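Local coordinates for mandelate racemase/muconate lactonizing protein (Paenibacillus sp., PDB 3V5C), which probably catalyses the dehydration of galacturonate as a magnesium-dependent member of the enolase superfamily, at residues A30-R35 with L135-L140. The protein carries 1 engineered substitution. Numbering follows the deposited sequence.
Sequences AGANGR and LYFDDL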
ATOM      1  N   ALA A  30     -10.019  -2.771 -13.500  1.00  9.85           N
ATOM      2  CA  ALA A  30      -9.419  -3.953 -12.889  1.00 10.42           C
ATOM      3  C   ALA A  30     -10.420  -5.096 -12.829  1.00 11.70           C
ATOM      4  O   ALA A  30     -11.545  -4.928 -12.353  1.00 11.71           O
ATOM      5  CB  ALA A  30      -8.909  -3.620 -11.479  1.00 11.71           C
ATOM      6  N   GLY A  31     -10.015  -6.250 -13.342  1.00 12.52           N
ATOM      7  CA  GLY A  31     -10.877  -7.420 -13.375  1.00 11.36           C
ATOM      8  C   GLY A  31     -10.999  -8.126 -12.039  1.00 11.51           C
ATOM      9  O   GLY A  31     -10.767  -7.527 -10.984  1.00 12.53           O
ATOM     10  N   ALA A  32     -11.395  -9.395 -12.103  1.00 12.81           N
ATOM     11  CA  ALA A  32     -11.528 -10.231 -10.923  1.00 10.74           C
ATOM     12  C   ALA A  32     -10.166 -10.576 -10.336  1.00 12.42           C
ATOM     13  O   ALA A  32      -9.130 -10.377 -10.969  1.00 12.46           O
ATOM     14  CB  ALA A  32     -12.291 -11.514 -11.275  1.00 11.29           C
ATOM     15  N   ASN A  33     -10.174 -11.077  -9.100  1.00 12.32           N
ATOM     16  CA  ASN A  33      -8.990 -11.722  -8.545  1.00 11.58           C
ATOM     17  C   ASN A  33      -9.346 -13.134  -8.103  1.00 11.99           C
ATOM     18  O   ASN A  33     -10.440 -13.614  -8.392  1.00 14.10           O
ATOM     19  CB  ASN A  33      -8.335 -10.904  -7.420  1.00 12.88           C
ATOM     20  CG  ASN A  33      -9.166 -10.862  -6.148  1.00 13.68           C
ATOM     21  OD1 ASN A  33     -10.086 -11.651  -5.966  1.00 13.67           O
ATOM     22  ND2 ASN A  33      -8.842  -9.913  -5.257  1.00 14.40           N
ATOM     23  N   GLY A  34      -8.414 -13.798  -7.428  1.00 10.26           N
ATOM     24  CA  GLY A  34      -8.619 -15.181  -7.036  1.00 11.93           C
ATOM     25  C   GLY A  34      -9.935 -15.473  -6.318  1.00 11.19           C
ATOM     26  O   GLY A  34     -10.504 -16.564  -6.470  1.00 12.06           O
ATOM     27  N   ARG A  35     -10.411 -14.515  -5.521  1.00 11.76           N
ATOM     28  CA  ARG A  35     -11.558 -14.755  -4.641  1.00 11.57           C
ATOM     29  C   ARG A  35     -12.837 -14.005  -4.967  1.00 15.49           C
ATOM     30  O   ARG A  35     -13.920 -14.479  -4.627  1.00 16.19           O
ATOM     31  CB  ARG A  35     -11.186 -14.463  -3.182  1.00 14.52           C
ATOM     32  CG  ARG A  35     -10.712 -13.047  -2.956  1.00 13.69           C
ATOM     33  CD  ARG A  35     -10.442 -12.802  -1.472  1.00 17.64           C
ATOM     34  NE  ARG A  35     -11.667 -12.908  -0.688  1.00 15.56           N
ATOM     35  CZ  ARG A  35     -12.491 -11.892  -0.439  1.00 17.97           C
ATOM     36  NH1 ARG A  35     -13.580 -12.085   0.285  1.00 18.10           N
ATOM     37  NH2 ARG A  35     -12.227 -10.674  -0.909  1.00 15.60           N
ATOM     38  N   LEU A 135      -2.350  -5.889 -12.470  1.00 11.62           N
ATOM     39  CA  LEU A 135      -2.502  -7.026 -13.387  1.00  9.77           C
ATOM     40  C   LEU A 135      -3.492  -8.077 -12.845  1.00 10.25           C
ATOM     41  O   LEU A 135      -3.094  -9.134 -12.374  1.00 12.83           O
ATOM     42  CB  LEU A 135      -1.127  -7.616 -13.709  1.00 10.61           C
ATOM     43  CG  LEU A 135      -0.151  -6.644 -14.377  1.00 10.84           C
ATOM     44  CD1 LEU A 135       1.249  -7.267 -14.556  1.00 13.97           C
ATOM     45  CD2 LEU A 135      -0.702  -6.185 -15.710  1.00 14.74           C
ATOM     46  N   TYR A 136      -4.781  -7.735 -12.898  1.00 10.62           N
ATOM     47  CA  TYR A 136      -5.882  -8.573 -12.443  1.00 10.06           C
ATOM     48  C   TYR A 136      -6.250  -9.647 -13.483  1.00 11.32           C
ATOM     49  O   TYR A 136      -5.512  -9.834 -14.451  1.00 12.39           O
ATOM     50  CB  TYR A 136      -7.085  -7.691 -12.032  1.00  8.70           C
ATOM     51  CG  TYR A 136      -6.890  -7.139 -10.625  1.00 11.59           C
ATOM     52  CD1 TYR A 136      -5.810  -6.308 -10.333  1.00 14.27           C
ATOM     53  CD2 TYR A 136      -7.745  -7.499  -9.589  1.00 13.69           C
ATOM     54  CE1 TYR A 136      -5.588  -5.844  -9.043  1.00 14.30           C
ATOM     55  CE2 TYR A 136      -7.527  -7.033  -8.294  1.00 13.06           C
ATOM     56  CZ  TYR A 136      -6.455  -6.208  -8.039  1.00 13.61           C
ATOM     57  OH  TYR A 136      -6.245  -5.770  -6.748  1.00 13.49           O
ATOM     58  N   PHE A 137      -7.348 -10.371 -13.264  1.00 11.86           N
ATOM     59  CA  PHE A 137      -7.766 -11.437 -14.177  1.00 11.81           C
ATOM     60  C   PHE A 137      -8.489 -10.827 -15.369  1.00 15.58           C
ATOM     61  O   PHE A 137      -9.672 -11.105 -15.610  1.00 14.16           O
ATOM     62  CB  PHE A 137      -8.733 -12.402 -13.495  1.00 12.05           C
ATOM     63  CG  PHE A 137      -8.132 -13.236 -12.377  1.00 11.87           C
ATOM     64  CD1 PHE A 137      -6.755 -13.258 -12.106  1.00 10.46           C
ATOM     65  CD2 PHE A 137      -8.965 -14.057 -11.632  1.00 14.27           C
ATOM     66  CE1 PHE A 137      -6.246 -14.062 -11.058  1.00 11.82           C
ATOM     67  CE2 PHE A 137      -8.467 -14.857 -10.607  1.00  9.64           C
ATOM     68  CZ  PHE A 137      -7.116 -14.867 -10.322  1.00  9.00           C
ATOM     69  N   ASP A 138      -7.775 -10.004 -16.122  1.00 11.30           N
ATOM     70  CA  ASP A 138      -8.396  -9.193 -17.163  1.00 11.43           C
ATOM     71  C   ASP A 138      -8.599  -9.973 -18.456  1.00 15.97           C
ATOM     72  O   ASP A 138      -9.063  -9.422 -19.469  1.00 16.19           O
ATOM     73  CB  ASP A 138      -7.524  -7.975 -17.402  1.00 11.75           C
ATOM     74  CG  ASP A 138      -7.369  -7.137 -16.143  1.00 10.94           C
ATOM     75  OD1 ASP A 138      -8.417  -6.783 -15.548  1.00 11.97           O
ATOM     76  OD2 ASP A 138      -6.220  -6.839 -15.763  1.00 10.87           O
ATOM     77  N   ASP A 139      -8.262 -11.254 -18.384  1.00 13.51           N
ATOM     78  CA  ASP A 139      -8.256 -12.173 -19.519  1.00 12.92           C
ATOM     79  C   ASP A 139      -9.396 -13.177 -19.488  1.00 17.07           C
ATOM     80  O   ASP A 139      -9.427 -14.074 -20.328  1.00 15.58           O
ATOM     81  CB  ASP A 139      -6.971 -12.982 -19.466  1.00 12.42           C
ATOM     82  CG  ASP A 139      -6.834 -13.741 -18.154  1.00 14.67           C
ATOM     83  OD1 ASP A 139      -6.766 -13.078 -17.107  1.00 13.41           O
ATOM     84  OD2 ASP A 139      -6.824 -14.987 -18.163  1.00 16.55           O
ATOM     85  N   LEU A 140     -10.306 -13.073 -18.523  1.00 15.74           N
ATOM     86  CA  LEU A 140     -11.259 -14.159 -18.301  1.00 14.89           C
ATOM     87  C   LEU A 140     -12.294 -14.306 -19.419  1.00 17.51           C
ATOM     88  O   LEU A 140     -12.888 -15.377 -19.563  1.00 22.84           O
ATOM     89  CB  LEU A 140     -11.947 -14.029 -16.944  1.00 16.95           C
ATOM     90  CG  LEU A 140     -11.062 -14.236 -15.713  1.00 15.13           C
ATOM     91  CD1 LEU A 140     -11.910 -14.101 -14.469  1.00 19.68           C
ATOM     92  CD2 LEU A 140     -10.408 -15.603 -15.760  1.00 16.33           C
TER
HETATM   93  O   HOH W   1     -12.259 -10.327 -14.665  1.00 14.90           O
HETATM   94  O   HOH W   2      -7.046  -7.559  -4.797  1.00 20.04           O
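The junction between the capping-domain loop that follows strand 14-30 and the loop leaving the first barrel strand, 126-135, is made where Ala30 to Gly34 meet Tyr136 to Asp138, with Leu140 at the margin, an arrangement consistent with the lid over an enolase-superfamily active site. One backbone bond and one to a carboxylate link the loops directly. Phe137 N donates to Ala32 O at 2.9 Å. Gly31 N reaches Asp138 OD1 at 2.8 Å, meeting it nearly along its C-O axis, but the 132° angle at the hydrogen marks a bent bond. A water adds a third link, accepting from Ala32 N and donating to Phe137 O.

The two aromatic rings engage the capping loop differently. Ala30 CB lies over one face of Tyr136, 4.1 Å from CG, while Ala32 O approaches the ring edge near its plane, 3.5 Å from CD2. The hydroxyl of Tyr136 shares a second water with Asn33 ND2. Phe137 instead receives Asn33 CA over a face, 3.9 Å from the ring centroid and 16° off the normal, a CH-pi contact. Asn33 CG stands between its own backbone N and carbonyl carbon (chi1 70°), and OD1 accepts from Arg35 N at 2.9 Å, closing an Asx turn. Leu140 CD1 touches Ala32 CB at 4.1 Å.

The side chain of Asn33 is about 12 Å from a bound magnesium ion, and His39 meets Tyr136 edge-to-face. Lys170 of strand 167-170 touches Asn33 and both aromatic residues, whereas Asp138 packs on Met152 of helix 145-161.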